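Local structure of DMATS type aromatic prenyltransferase (Streptomyces coelicolor, 6ZRZ) at residues Ser186-Leu191 / Val205-Asp210; Gln255-Phe260 / Thr272-Val277; Asp60-Glu65 / Glu346-Arg351; Arg282-Ala287 / Val321-Tyr326. The protein probably transfers a dimethylallyl group from dimethylallyl diphosphate to C5 of the tryptophan indole, as a bacterial aromatic prenyltransferase of the DMATS type. All coordinates share one frame; numbering follows the deposited sequence.

Overall arrangement
All four contacts reach the same closed antiparallel barrel, whose interior holds the thiodiphosphate 6C7 and the substrate tryptophan. Contacts 1 and 2 are neighbours, with centres about 9 Å apart, because strands 202-209 and 254-260 pair side by side; both touch 6C7. Contact 2 also meets contact 4, where Tyr274 and Pro276 pack on Tyr326; their centres lie about 18 Å apart. Contacts 3 and 4 touch through Glu346 beside Leu323, with centres about 14 Å apart. All four contacts give residues to the tryptophan pocket: Phe190, Gln255 and Tyr274, Glu65, and Tyr326. Contacts 2 and 3 lie on opposite sides of the chain's centre, about 23 Å apart between centres.

Contact 1. Residues Ser186-Leu191 / Val205-Asp210; sequences SGYPFL and VYLRHD. With 6C7 (S-(3-methylbut-2-en-1-yl) trihydrogen thiodiphosphate), chain C.
Residues 186-191 run roughly antiparallel to strand 205-209, and backbone bonds join Ser186 N to Arg208 O, Arg208 N to Gly187 O, and Tyr206 N to Phe190 O. Ser186 also uses its side chain. Its OG lies beside its own backbone N (chi1 -36°) and accepts a nearly straight bond from Asp210 N at 2.9 Å. Next to it, Arg208 grips Asp210 side-on, with NE to OD1 at 2.9 Å and NH1 to OD2 at 3.3 Å. This fixes the rotation of the guanidinium, and Ser186 O and Gly187 CA lie over one of its faces. Pro189 CD rests 3.2 Å from Tyr206 O. Tyr188 lies alongside Leu207, its CD1 3.7 Å from Leu207 CD1, and reaches out to helix 162-175. Phe190 turns its edge to the face of Tyr206 in a T-shaped pair, with centroids 5.6 Å apart and planes at 85°. The prenyl end of 6C7 sits by both rings: its C14 is 3.7 Å from Phe190 CE2 and 3.5 Å from Tyr206 CE1. Trp135 meets Phe190 as well. Such an aromatic lining around the prenyl chain is characteristic of the barrel pocket of ABBA prenyltransferases.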
# COMPACT_ATOMS: atom_id res chain seq x y z
N SER A 186 13.90 6.12 10.71
CA SER A 186 14.40 4.91 11.41
C SER A 186 14.80 3.82 10.41
O SER A 186 15.40 2.84 10.81
CB SER A 186 13.37 4.41 12.41
OG SER A 186 12.66 5.48 13.01
N GLY A 187 14.49 3.99 9.14
CA GLY A 187 14.73 2.98 8.10
C GLY A 187 14.02 3.34 6.81
O GLY A 187 13.28 4.36 6.78
N TYR A 188 14.26 2.56 5.76
CA TYR A 188 13.84 2.83 4.37
C TYR A 188 13.13 1.59 3.85
O TYR A 188 13.76 0.75 3.21
CB TYR A 188 15.06 3.14 3.51
CG TYR A 188 15.81 4.34 4.02
CD1 TYR A 188 15.45 5.62 3.62
CD2 TYR A 188 16.82 4.20 4.94
CE1 TYR A 188 16.11 6.73 4.12
CE2 TYR A 188 17.49 5.30 5.45
CZ TYR A 188 17.13 6.57 5.04
OH TYR A 188 17.78 7.64 5.55
N PRO A 189 11.85 1.40 4.23
CA PRO A 189 11.17 0.13 3.97
C PRO A 189 10.93 -0.16 2.48
O PRO A 189 10.92 -1.33 2.12
CB PRO A 189 9.83 0.23 4.71
CG PRO A 189 9.68 1.67 5.14
CD PRO A 189 11.04 2.33 5.03
N PHE A 190 10.73 0.87 1.66
CA PHE A 190 10.37 0.72 0.23
C PHE A 190 10.97 1.82 -0.59
O PHE A 190 11.10 2.98 -0.10
CB PHE A 190 8.85 0.80 -0.01
CG PHE A 190 8.05 -0.12 0.86
CD1 PHE A 190 8.03 -1.47 0.60
CD2 PHE A 190 7.29 0.38 1.92
CE1 PHE A 190 7.29 -2.33 1.41
CE2 PHE A 190 6.56 -0.47 2.72
CZ PHE A 190 6.59 -1.83 2.48
N LEU A 191 11.32 1.47 -1.83
CA LEU A 191 11.45 2.42 -2.95
C LEU A 191 10.47 1.97 -4.04
O LEU A 191 10.45 0.72 -4.36
CB LEU A 191 12.88 2.45 -3.46
CG LEU A 191 13.13 3.56 -4.48
CD1 LEU A 191 14.50 4.16 -4.30
CD2 LEU A 191 12.91 3.06 -5.90
N VAL A 205 10.26 7.42 -2.23
CA VAL A 205 11.10 6.93 -1.12
C VAL A 205 10.23 6.89 0.12
O VAL A 205 9.63 7.93 0.46
CB VAL A 205 12.32 7.83 -0.91
CG1 VAL A 205 13.23 7.29 0.19
CG2 VAL A 205 13.08 8.00 -2.20
N TYR A 206 10.15 5.72 0.77
CA TYR A 206 9.41 5.52 2.03
C TYR A 206 10.39 5.49 3.18
O TYR A 206 11.49 4.84 3.05
CB TYR A 206 8.58 4.24 1.98
CG TYR A 206 7.47 4.26 0.97
CD1 TYR A 206 6.17 4.42 1.37
CD2 TYR A 206 7.72 4.10 -0.39
CE1 TYR A 206 5.13 4.42 0.45
CE2 TYR A 206 6.69 4.11 -1.32
CZ TYR A 206 5.39 4.28 -0.90
OH TYR A 206 4.33 4.28 -1.79
N LEU A 207 10.05 6.19 4.26
CA LEU A 207 10.81 6.21 5.53
C LEU A 207 9.96 5.58 6.61
O LEU A 207 8.76 5.84 6.66
CB LEU A 207 11.09 7.65 5.96
CG LEU A 207 12.29 8.38 5.35
CD1 LEU A 207 12.63 7.93 3.97
CD2 LEU A 207 12.01 9.88 5.36
N ARG A 208 10.56 4.84 7.50
CA ARG A 208 9.89 4.36 8.70
C ARG A 208 10.15 5.39 9.80
O ARG A 208 11.25 5.91 9.86
CB ARG A 208 10.41 2.99 9.06
CG ARG A 208 9.70 2.35 10.23
CD ARG A 208 10.35 1.02 10.54
NE ARG A 208 11.40 1.18 11.51
CZ ARG A 208 12.65 0.70 11.42
NH1 ARG A 208 13.50 0.91 12.42
NH2 ARG A 208 13.06 0.00 10.35
N HIS A 209 9.19 5.62 10.69
CA HIS A 209 9.33 6.59 11.80
C HIS A 209 8.91 5.92 13.09
O HIS A 209 7.75 5.76 13.31
CB HIS A 209 8.53 7.86 11.52
CG HIS A 209 8.91 8.54 10.26
ND1 HIS A 209 10.04 9.29 10.14
CD2 HIS A 209 8.31 8.58 9.07
CE1 HIS A 209 10.12 9.76 8.93
NE2 HIS A 209 9.07 9.35 8.26
N ASP A 210 9.85 5.44 13.89
CA ASP A 210 9.51 4.80 15.17
C ASP A 210 9.10 5.87 16.18
O ASP A 210 9.78 6.90 16.20
CB ASP A 210 10.69 4.02 15.72
CG ASP A 210 11.14 2.87 14.82
OD1 ASP A 210 10.38 2.49 13.91
OD2 ASP A 210 12.24 2.42 15.01
O4 6C7 C . 0.88 7.97 -3.96
P1 6C7 C . 0.16 6.52 -4.16
O6 6C7 C . -1.26 6.52 -3.75
O5 6C7 C . 0.35 6.15 -5.74
O2 6C7 C . 1.06 5.40 -3.40
P3 6C7 C . 0.52 4.55 -2.13
O8 6C7 C . 0.32 5.68 -1.00
O7 6C7 C . -0.74 3.80 -2.35
S9 6C7 C . 1.91 3.53 -1.57
C10 6C7 C . 1.21 2.74 -0.11
C11 6C7 C . 1.50 1.23 -0.32
C12 6C7 C . 2.75 0.54 0.26
C13 6C7 C . 2.97 -0.94 0.00
C14 6C7 C . 3.80 1.28 1.08

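Contact 2. Residues Gln255-Phe260 / Thr272-Val277; sequences QSCHSF and TLYIPV. With 6C7 (S-(3-methylbut-2-en-1-yl) trihydrogen thiodiphosphate), chain C; TRP (tryptophan), chain D.
Gln255 and Tyr274 form a hydrogen-bonded antiparallel pair, and Cys257 and Thr272 form the next one. Four backbone bonds result, among them Tyr274 N to Gln255 O at 2.8 Å and Cys257 N to Thr272 O at 2.8 Å. Between these pairs sits the non-hydrogen-bonded pair of Ser256 and Leu273, where Ser256 CA makes a CA-H...O contact with Thr272 O. The strands run antiparallel, their directions 160° apart, and are the arms of a beta hairpin within the closed antiparallel barrel of the ABBA fold. Side chains alternate between its two faces. Gln255, Cys257, Thr272 and Tyr274 share one face, which bears the ligand contacts; Ser256 and Leu273 share the other, where Leu273 packs on helix 229-240.

Contacts around the Tyr274 ring fix its position. Cys257 CB comes to its edge, 3.6 Å from CE2, and Thr272 CG2 lies over one face toward the rim. Gln255 O lies in the ring plane at the edge near CD2.

Van der Waals packing meets the bound tryptophan. Tyr274 CD1 is 3.7 Å from CH2 of its indole. The extended chain of Gln255 brings OE1 to 3.7 Å from CZ3 of the same indole.

The polar contact to the diphosphate analogue is made by Tyr274. Its OH donates to 6C7 O8 at 2.6 Å, a phosphate oxygen lying at the ring edge and in its plane. Arg202, Arg79 and Arg338 also bind 6C7. On the other face, Ser256 OG hydrogen-bonds to His258 NE2 and to His209.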
# COMPACT_ATOMS: atom_id res chain seq x y z
N GLN A 255 4.81 5.63 8.68
CA GLN A 255 5.74 5.73 7.55
C GLN A 255 5.41 7.01 6.80
O GLN A 255 4.26 7.49 6.90
CB GLN A 255 5.59 4.51 6.63
CG GLN A 255 6.04 3.21 7.27
CD GLN A 255 6.21 2.11 6.24
OE1 GLN A 255 6.26 2.35 5.00
NE2 GLN A 255 6.28 0.91 6.73
N SER A 256 6.37 7.52 6.06
CA SER A 256 6.16 8.65 5.13
C SER A 256 6.64 8.26 3.77
O SER A 256 7.52 7.39 3.66
CB SER A 256 6.84 9.93 5.61
OG SER A 256 8.24 9.76 5.70
N CYS A 257 6.08 8.90 2.75
CA CYS A 257 6.51 8.76 1.36
C CYS A 257 6.89 10.14 0.84
O CYS A 257 6.16 11.11 1.16
CB CYS A 257 5.41 8.14 0.52
SG CYS A 257 5.87 8.05 -1.22
N HIS A 258 7.98 10.22 0.09
CA HIS A 258 8.52 11.45 -0.53
C HIS A 258 8.65 11.18 -2.02
O HIS A 258 9.38 10.27 -2.38
CB HIS A 258 9.81 11.86 0.18
CG HIS A 258 9.67 11.86 1.66
ND1 HIS A 258 9.45 13.02 2.38
CD2 HIS A 258 9.63 10.82 2.56
CE1 HIS A 258 9.32 12.73 3.65
NE2 HIS A 258 9.41 11.36 3.79
N SER A 259 7.90 11.92 -2.82
CA SER A 259 7.72 11.76 -4.29
C SER A 259 8.65 12.71 -5.04
O SER A 259 8.56 13.91 -4.80
CB SER A 259 6.29 12.05 -4.68
OG SER A 259 5.46 10.99 -4.28
N PHE A 260 9.48 12.19 -5.94
CA PHE A 260 10.33 12.96 -6.87
C PHE A 260 9.79 12.77 -8.29
O PHE A 260 9.87 11.63 -8.83
CB PHE A 260 11.79 12.53 -6.68
CG PHE A 260 12.31 12.72 -5.28
CD1 PHE A 260 13.00 13.86 -4.93
CD2 PHE A 260 12.10 11.76 -4.30
CE1 PHE A 260 13.48 14.05 -3.64
CE2 PHE A 260 12.58 11.94 -3.01
CZ PHE A 260 13.27 13.09 -2.68
N THR A 272 3.41 12.00 1.74
CA THR A 272 2.28 11.25 2.32
C THR A 272 2.70 10.78 3.71
O THR A 272 3.89 10.27 3.85
CB THR A 272 1.86 10.06 1.44
OG1 THR A 272 1.47 10.50 0.13
CG2 THR A 272 0.71 9.29 2.06
N LEU A 273 1.80 10.89 4.68
CA LEU A 273 1.97 10.26 6.00
C LEU A 273 1.01 9.07 6.13
O LEU A 273 -0.19 9.24 5.93
CB LEU A 273 1.73 11.28 7.11
CG LEU A 273 1.87 10.74 8.52
CD1 LEU A 273 3.27 10.19 8.76
CD2 LEU A 273 1.55 11.81 9.56
N TYR A 274 1.55 7.91 6.47
CA TYR A 274 0.78 6.68 6.72
C TYR A 274 0.75 6.34 8.21
O TYR A 274 1.82 6.18 8.85
CB TYR A 274 1.39 5.49 5.97
CG TYR A 274 1.60 5.72 4.49
CD1 TYR A 274 0.72 5.20 3.53
CD2 TYR A 274 2.72 6.40 4.04
CE1 TYR A 274 0.93 5.43 2.17
CE2 TYR A 274 2.96 6.60 2.70
CZ TYR A 274 2.07 6.13 1.76
OH TYR A 274 2.32 6.40 0.46
N ILE A 275 -0.44 6.18 8.76
CA ILE A 275 -0.64 5.75 10.15
C ILE A 275 -1.33 4.39 10.19
O ILE A 275 -2.41 4.22 9.65
CB ILE A 275 -1.40 6.84 10.93
CG1 ILE A 275 -0.57 8.12 10.97
CG2 ILE A 275 -1.75 6.32 12.32
CD1 ILE A 275 -1.22 9.28 11.66
N PRO A 276 -0.70 3.37 10.81
CA PRO A 276 -1.28 2.02 10.92
C PRO A 276 -2.39 1.96 11.99
O PRO A 276 -2.21 1.41 13.05
CB PRO A 276 -0.09 1.15 11.28
CG PRO A 276 0.80 2.10 12.06
CD PRO A 276 0.59 3.48 11.47
N VAL A 277 -3.53 2.52 11.64
CA VAL A 277 -4.68 2.75 12.54
C VAL A 277 -5.08 1.44 13.23
O VAL A 277 -5.61 1.52 14.32
CB VAL A 277 -5.85 3.39 11.77
CG1 VAL A 277 -6.46 2.46 10.72
CG2 VAL A 277 -6.92 3.87 12.72
O4 6C7 C . 0.88 7.97 -3.96
P1 6C7 C . 0.16 6.52 -4.16
O6 6C7 C . -1.26 6.52 -3.75
O5 6C7 C . 0.35 6.15 -5.74
O2 6C7 C . 1.06 5.40 -3.40
P3 6C7 C . 0.52 4.55 -2.13
O8 6C7 C . 0.32 5.68 -1.00
O7 6C7 C . -0.74 3.80 -2.35
S9 6C7 C . 1.91 3.53 -1.57
C10 6C7 C . 1.21 2.74 -0.11
C11 6C7 C . 1.50 1.23 -0.32
C12 6C7 C . 2.75 0.54 0.26
C13 6C7 C . 2.97 -0.94 0.00
C14 6C7 C . 3.80 1.28 1.08
N TRP D . 1.69 -4.72 5.69
CA TRP D . 3.03 -4.09 5.56
C TRP D . 3.25 -3.05 6.67
O TRP D . 2.34 -2.72 7.48
CB TRP D . 3.23 -3.47 4.17
CG TRP D . 2.17 -2.49 3.75
CD1 TRP D . 1.00 -2.77 3.09
CD2 TRP D . 2.18 -1.07 3.94
NE1 TRP D . 0.29 -1.62 2.87
CE2 TRP D . 1.00 -0.55 3.37
CE3 TRP D . 3.09 -0.18 4.52
CZ2 TRP D . 0.69 0.81 3.38
CZ3 TRP D . 2.79 1.17 4.53
CH2 TRP D . 1.60 1.65 3.98
OXT TRP D . 4.37 -2.52 6.77

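Contact 3. Residues Asp60-Glu65 / Glu346-Arg351; sequences DHTPVE and EAYTVR. With TRP (tryptophan), chain D.
Asp60 OD2 takes two bonds from the chain beyond strand 338-344: one from Thr349 OG1 at 2.8 Å and one from Tyr348 N at 2.9 Å. The donors belong to a type I beta turn, Glu346 to Thr349, and Asp60 itself heads an Asx turn. The contact therefore joins two turns at the surface, one leading into the barrel strand 64-70 and one following strand 338-344.

The two donors come from opposite faces of the carboxylate plane. Tyr348 N lies well above it, and Thr349 OG1 meets OD2 on the anti side. OD1 is held too. Thr62 OG1 donates to Asp60 OD1 at 2.7 Å, and Thr62 N closes the Asx turn on the same oxygen from the same face. A water also donates to OD1 and accepts from Glu346 N, so it bridges the segments. With both oxygens held, the carboxylate has little freedom to rotate. The backbone and hydroxyl donors would be expected to favour its charged form.

Thr62 OG1 makes one more, weak bond, from Ala347 N at 3.3 Å. Ala347 CB packs 3.8 Å from Thr62 CG2 and also touches helix 6-20. The Tyr348 side chain lies beside the 60-62 turn, with CB 3.5 Å from Asp60 O and ring atom CD2 3.6 Å from Thr62 OG1.

Further along 60-65, past Pro63, the chain enters the pocket. Glu65 has CG anti to its backbone N (chi1 -172°) and extends to the bound tryptophan, whose NE1 donates to Glu65 OE1 at 2.8 Å.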
# COMPACT_ATOMS: atom_id res chain seq x y z
N ASP A 60 -2.06 -11.02 7.95
CA ASP A 60 -2.43 -12.46 7.93
C ASP A 60 -1.78 -13.19 6.74
O ASP A 60 -2.15 -14.35 6.48
CB ASP A 60 -3.93 -12.66 7.97
CG ASP A 60 -4.66 -12.41 6.69
OD1 ASP A 60 -4.07 -11.85 5.76
OD2 ASP A 60 -5.86 -12.79 6.65
N HIS A 61 -0.85 -12.55 6.06
CA HIS A 61 -0.02 -13.13 4.98
C HIS A 61 -0.88 -13.37 3.74
O HIS A 61 -0.42 -14.13 2.88
CB HIS A 61 0.69 -14.41 5.41
CG HIS A 61 1.41 -14.24 6.69
ND1 HIS A 61 2.54 -13.47 6.78
CD2 HIS A 61 1.12 -14.68 7.94
CE1 HIS A 61 2.96 -13.47 8.06
NE2 HIS A 61 2.10 -14.19 8.80
N THR A 62 -2.00 -12.68 3.58
CA THR A 62 -2.66 -12.62 2.26
C THR A 62 -1.79 -11.80 1.33
O THR A 62 -1.37 -10.73 1.71
CB THR A 62 -4.04 -11.98 2.28
OG1 THR A 62 -4.78 -12.63 3.31
CG2 THR A 62 -4.74 -12.16 0.94
N PRO A 63 -1.46 -12.27 0.11
CA PRO A 63 -0.58 -11.51 -0.79
C PRO A 63 -1.29 -10.45 -1.64
O PRO A 63 -0.84 -10.12 -2.73
CB PRO A 63 0.01 -12.61 -1.68
CG PRO A 63 -1.08 -13.62 -1.80
CD PRO A 63 -1.75 -13.62 -0.43
N VAL A 64 -2.39 -9.95 -1.12
CA VAL A 64 -3.24 -8.92 -1.74
C VAL A 64 -3.67 -7.95 -0.64
O VAL A 64 -4.00 -8.42 0.48
CB VAL A 64 -4.46 -9.56 -2.43
CG1 VAL A 64 -5.40 -8.54 -3.01
CG2 VAL A 64 -4.05 -10.57 -3.50
N GLU A 65 -3.64 -6.68 -0.98
CA GLU A 65 -4.29 -5.61 -0.19
C GLU A 65 -4.97 -4.64 -1.13
O GLU A 65 -4.47 -4.44 -2.25
CB GLU A 65 -3.25 -4.91 0.69
CG GLU A 65 -3.86 -3.93 1.65
CD GLU A 65 -2.82 -3.16 2.45
OE1 GLU A 65 -2.22 -2.22 1.89
OE2 GLU A 65 -2.63 -3.51 3.61
N GLU A 346 -7.92 -10.23 4.35
CA GLU A 346 -8.24 -11.14 5.49
C GLU A 346 -8.63 -12.54 4.97
O GLU A 346 -9.49 -13.16 5.55
CB GLU A 346 -9.37 -10.52 6.34
CG GLU A 346 -8.92 -9.31 7.13
CD GLU A 346 -9.89 -8.85 8.22
OE1 GLU A 346 -11.10 -9.03 8.05
OE2 GLU A 346 -9.42 -8.31 9.22
N ALA A 347 -8.02 -13.00 3.89
CA ALA A 347 -8.26 -14.36 3.34
C ALA A 347 -7.89 -15.42 4.38
O ALA A 347 -8.38 -16.58 4.26
CB ALA A 347 -7.45 -14.54 2.07
N TYR A 348 -7.04 -15.09 5.35
CA TYR A 348 -6.58 -16.06 6.36
C TYR A 348 -7.08 -15.66 7.75
O TYR A 348 -6.52 -16.16 8.73
CB TYR A 348 -5.07 -16.22 6.26
CG TYR A 348 -4.63 -16.82 4.97
CD1 TYR A 348 -4.90 -18.15 4.69
CD2 TYR A 348 -4.03 -16.06 3.97
CE1 TYR A 348 -4.53 -18.72 3.49
CE2 TYR A 348 -3.70 -16.61 2.75
CZ TYR A 348 -3.90 -17.97 2.52
OH TYR A 348 -3.57 -18.53 1.32
N THR A 349 -8.11 -14.84 7.83
CA THR A 349 -8.74 -14.46 9.11
C THR A 349 -10.21 -14.87 9.05
O THR A 349 -11.00 -14.07 8.59
CB THR A 349 -8.55 -12.97 9.39
OG1 THR A 349 -7.19 -12.63 9.14
CG2 THR A 349 -8.93 -12.60 10.80
N VAL A 350 -10.53 -16.08 9.53
CA VAL A 350 -11.88 -16.72 9.37
C VAL A 350 -12.55 -16.86 10.74
O VAL A 350 -11.85 -17.04 11.73
CB VAL A 350 -11.76 -18.09 8.69
CG1 VAL A 350 -11.09 -19.12 9.59
CG2 VAL A 350 -13.10 -18.62 8.20
N ARG A 351 -13.89 -16.85 10.75
CA ARG A 351 -14.72 -17.31 11.91
C ARG A 351 -14.40 -18.78 12.18
O ARG A 351 -14.65 -19.63 11.33
CB ARG A 351 -16.21 -17.13 11.61
N TRP D . 1.69 -4.72 5.69
CA TRP D . 3.03 -4.09 5.56
C TRP D . 3.25 -3.05 6.67
O TRP D . 2.34 -2.72 7.48
CB TRP D . 3.23 -3.47 4.17
CG TRP D . 2.17 -2.49 3.75
CD1 TRP D . 1.00 -2.77 3.09
CD2 TRP D . 2.18 -1.07 3.94
NE1 TRP D . 0.29 -1.62 2.87
CE2 TRP D . 1.00 -0.55 3.37
CE3 TRP D . 3.09 -0.18 4.52
CZ2 TRP D . 0.69 0.81 3.38
CZ3 TRP D . 2.79 1.17 4.53
CH2 TRP D . 1.60 1.65 3.98
OXT TRP D . 4.37 -2.52 6.77
O HOH W 1 -5.17 -9.47 4.99

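Contact 4. Residues Arg282-Ala287 / Val321-Tyr326; sequences RHDGEA and VGLIAY. With TRP (tryptophan), chain D.
Asp284 reaches across to the loop leading into strand 324-332 and to the strand's first residue, and takes two backbone N-H groups with its carboxylate. It is the first residue of helix 284-297, directly after His283 at the N-cap position, so the contact joins a helix start to the barrel of the ABBA fold. The CG of Asp284 is anti to its own carbonyl carbon (chi1 -78°), which brings the carboxylate against the N-H groups of Leu323 and Ile324. OD1 accepts from Ile324 N at 2.9 Å, almost straight but from above the carboxylate plane. OD2 accepts from Leu323 N at 2.9 Å on its syn side. OD2 also forms a salt bridge with Arg315, which would be expected to favour the charged form. A water donates to Asp284 OD1 and to Ile324 O and accepts from Gly322 N.

The Leu323 side chain crosses that of Asp284 at about a right angle, with Leu323 CB 3.1 Å from Asp284 OD2. Ile324 has CG1 beside its backbone N (chi1 -55°) and an extended end, so that CD1 packs 3.8 Å from Ala287 CB, one helical turn on from Asp284. Val321 sets its CB 4.0 Å from His283 CA.

Two residues after Ile324, Tyr326 enters the pocket. The bound indole lies over one face of its ring, with CH2 above the centre. Tyr326 OH donates to the carboxylate oxygen O of the tryptophan at 2.6 Å.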
# COMPACT_ATOMS: atom_id res chain seq x y z
N ARG A 282 -9.85 -0.24 19.09
CA ARG A 282 -10.47 -1.47 19.63
C ARG A 282 -10.93 -2.38 18.49
O ARG A 282 -10.89 -3.64 18.66
CB ARG A 282 -11.67 -1.12 20.51
CG ARG A 282 -11.31 -0.32 21.76
CD ARG A 282 -12.56 0.07 22.52
NE ARG A 282 -12.28 0.82 23.74
CZ ARG A 282 -12.05 2.16 23.83
NH1 ARG A 282 -11.80 2.70 25.01
NH2 ARG A 282 -12.07 2.93 22.74
N HIS A 283 -11.43 -1.81 17.40
CA HIS A 283 -12.11 -2.54 16.31
C HIS A 283 -12.26 -1.64 15.09
O HIS A 283 -12.00 -0.43 15.18
CB HIS A 283 -13.45 -3.13 16.77
CG HIS A 283 -14.40 -2.13 17.37
ND1 HIS A 283 -15.04 -1.18 16.61
CD2 HIS A 283 -14.83 -1.97 18.64
CE1 HIS A 283 -15.83 -0.45 17.40
NE2 HIS A 283 -15.72 -0.91 18.64
N ASP A 284 -12.69 -2.21 13.98
CA ASP A 284 -12.81 -1.49 12.69
C ASP A 284 -13.98 -0.50 12.72
O ASP A 284 -13.96 0.43 11.88
CB ASP A 284 -12.89 -2.47 11.52
CG ASP A 284 -11.53 -3.01 11.16
OD1 ASP A 284 -10.64 -2.16 10.85
OD2 ASP A 284 -11.34 -4.24 11.24
N GLY A 285 -14.95 -0.64 13.62
CA GLY A 285 -15.94 0.42 13.82
C GLY A 285 -15.25 1.73 14.17
O GLY A 285 -15.57 2.79 13.58
N GLU A 286 -14.31 1.67 15.11
CA GLU A 286 -13.51 2.83 15.56
C GLU A 286 -12.64 3.34 14.41
O GLU A 286 -12.61 4.52 14.17
CB GLU A 286 -12.61 2.45 16.73
CG GLU A 286 -13.35 2.12 17.99
CD GLU A 286 -12.52 2.26 19.26
OE1 GLU A 286 -11.27 2.41 19.14
OE2 GLU A 286 -13.13 2.25 20.37
N ALA A 287 -11.92 2.44 13.72
CA ALA A 287 -11.12 2.81 12.53
C ALA A 287 -12.02 3.52 11.49
O ALA A 287 -11.59 4.56 10.95
CB ALA A 287 -10.46 1.61 11.93
N VAL A 321 -10.59 -6.36 14.21
CA VAL A 321 -9.69 -5.23 13.93
C VAL A 321 -8.76 -5.66 12.78
O VAL A 321 -8.50 -6.88 12.65
CB VAL A 321 -8.95 -4.81 15.21
CG1 VAL A 321 -7.99 -5.88 15.69
CG2 VAL A 321 -8.22 -3.49 15.03
N GLY A 322 -8.30 -4.71 11.99
CA GLY A 322 -7.26 -4.96 10.97
C GLY A 322 -7.79 -4.86 9.56
O GLY A 322 -6.97 -4.81 8.62
N LEU A 323 -9.11 -4.77 9.39
CA LEU A 323 -9.72 -4.56 8.07
C LEU A 323 -9.25 -3.22 7.49
O LEU A 323 -8.76 -3.20 6.34
CB LEU A 323 -11.23 -4.63 8.20
CG LEU A 323 -11.97 -4.76 6.89
CD1 LEU A 323 -11.51 -6.01 6.15
CD2 LEU A 323 -13.48 -4.80 7.14
N ILE A 324 -9.32 -2.14 8.25
CA ILE A 324 -8.66 -0.88 7.88
C ILE A 324 -7.23 -0.95 8.44
O ILE A 324 -7.05 -0.72 9.64
CB ILE A 324 -9.42 0.38 8.33
CG1 ILE A 324 -10.86 0.39 7.82
CG2 ILE A 324 -8.66 1.61 7.90
CD1 ILE A 324 -11.69 1.57 8.33
N ALA A 325 -6.26 -1.20 7.58
CA ALA A 325 -4.86 -1.43 7.99
C ALA A 325 -4.15 -0.10 8.24
O ALA A 325 -3.48 0.05 9.29
CB ALA A 325 -4.15 -2.24 6.97
N TYR A 326 -4.25 0.82 7.29
CA TYR A 326 -3.62 2.16 7.37
C TYR A 326 -4.61 3.21 6.90
O TYR A 326 -5.48 2.96 6.08
CB TYR A 326 -2.41 2.32 6.43
CG TYR A 326 -1.14 1.67 6.86
CD1 TYR A 326 -0.18 2.36 7.57
CD2 TYR A 326 -0.90 0.34 6.58
CE1 TYR A 326 1.02 1.77 7.94
CE2 TYR A 326 0.27 -0.29 6.98
CZ TYR A 326 1.24 0.43 7.67
OH TYR A 326 2.41 -0.18 8.07
N TRP D . 1.69 -4.72 5.69
CA TRP D . 3.03 -4.09 5.56
C TRP D . 3.25 -3.05 6.67
O TRP D . 2.34 -2.72 7.48
CB TRP D . 3.23 -3.47 4.17
CG TRP D . 2.17 -2.49 3.75
CD1 TRP D . 1.00 -2.77 3.09
CD2 TRP D . 2.18 -1.07 3.94
NE1 TRP D . 0.29 -1.62 2.87
CE2 TRP D . 1.00 -0.55 3.37
CE3 TRP D . 3.09 -0.18 4.52
CZ2 TRP D . 0.69 0.81 3.38
CZ3 TRP D . 2.79 1.17 4.53
CH2 TRP D . 1.60 1.65 3.98
OXT TRP D . 4.37 -2.52 6.77
O HOH W 2 -8.42 -1.62 11.93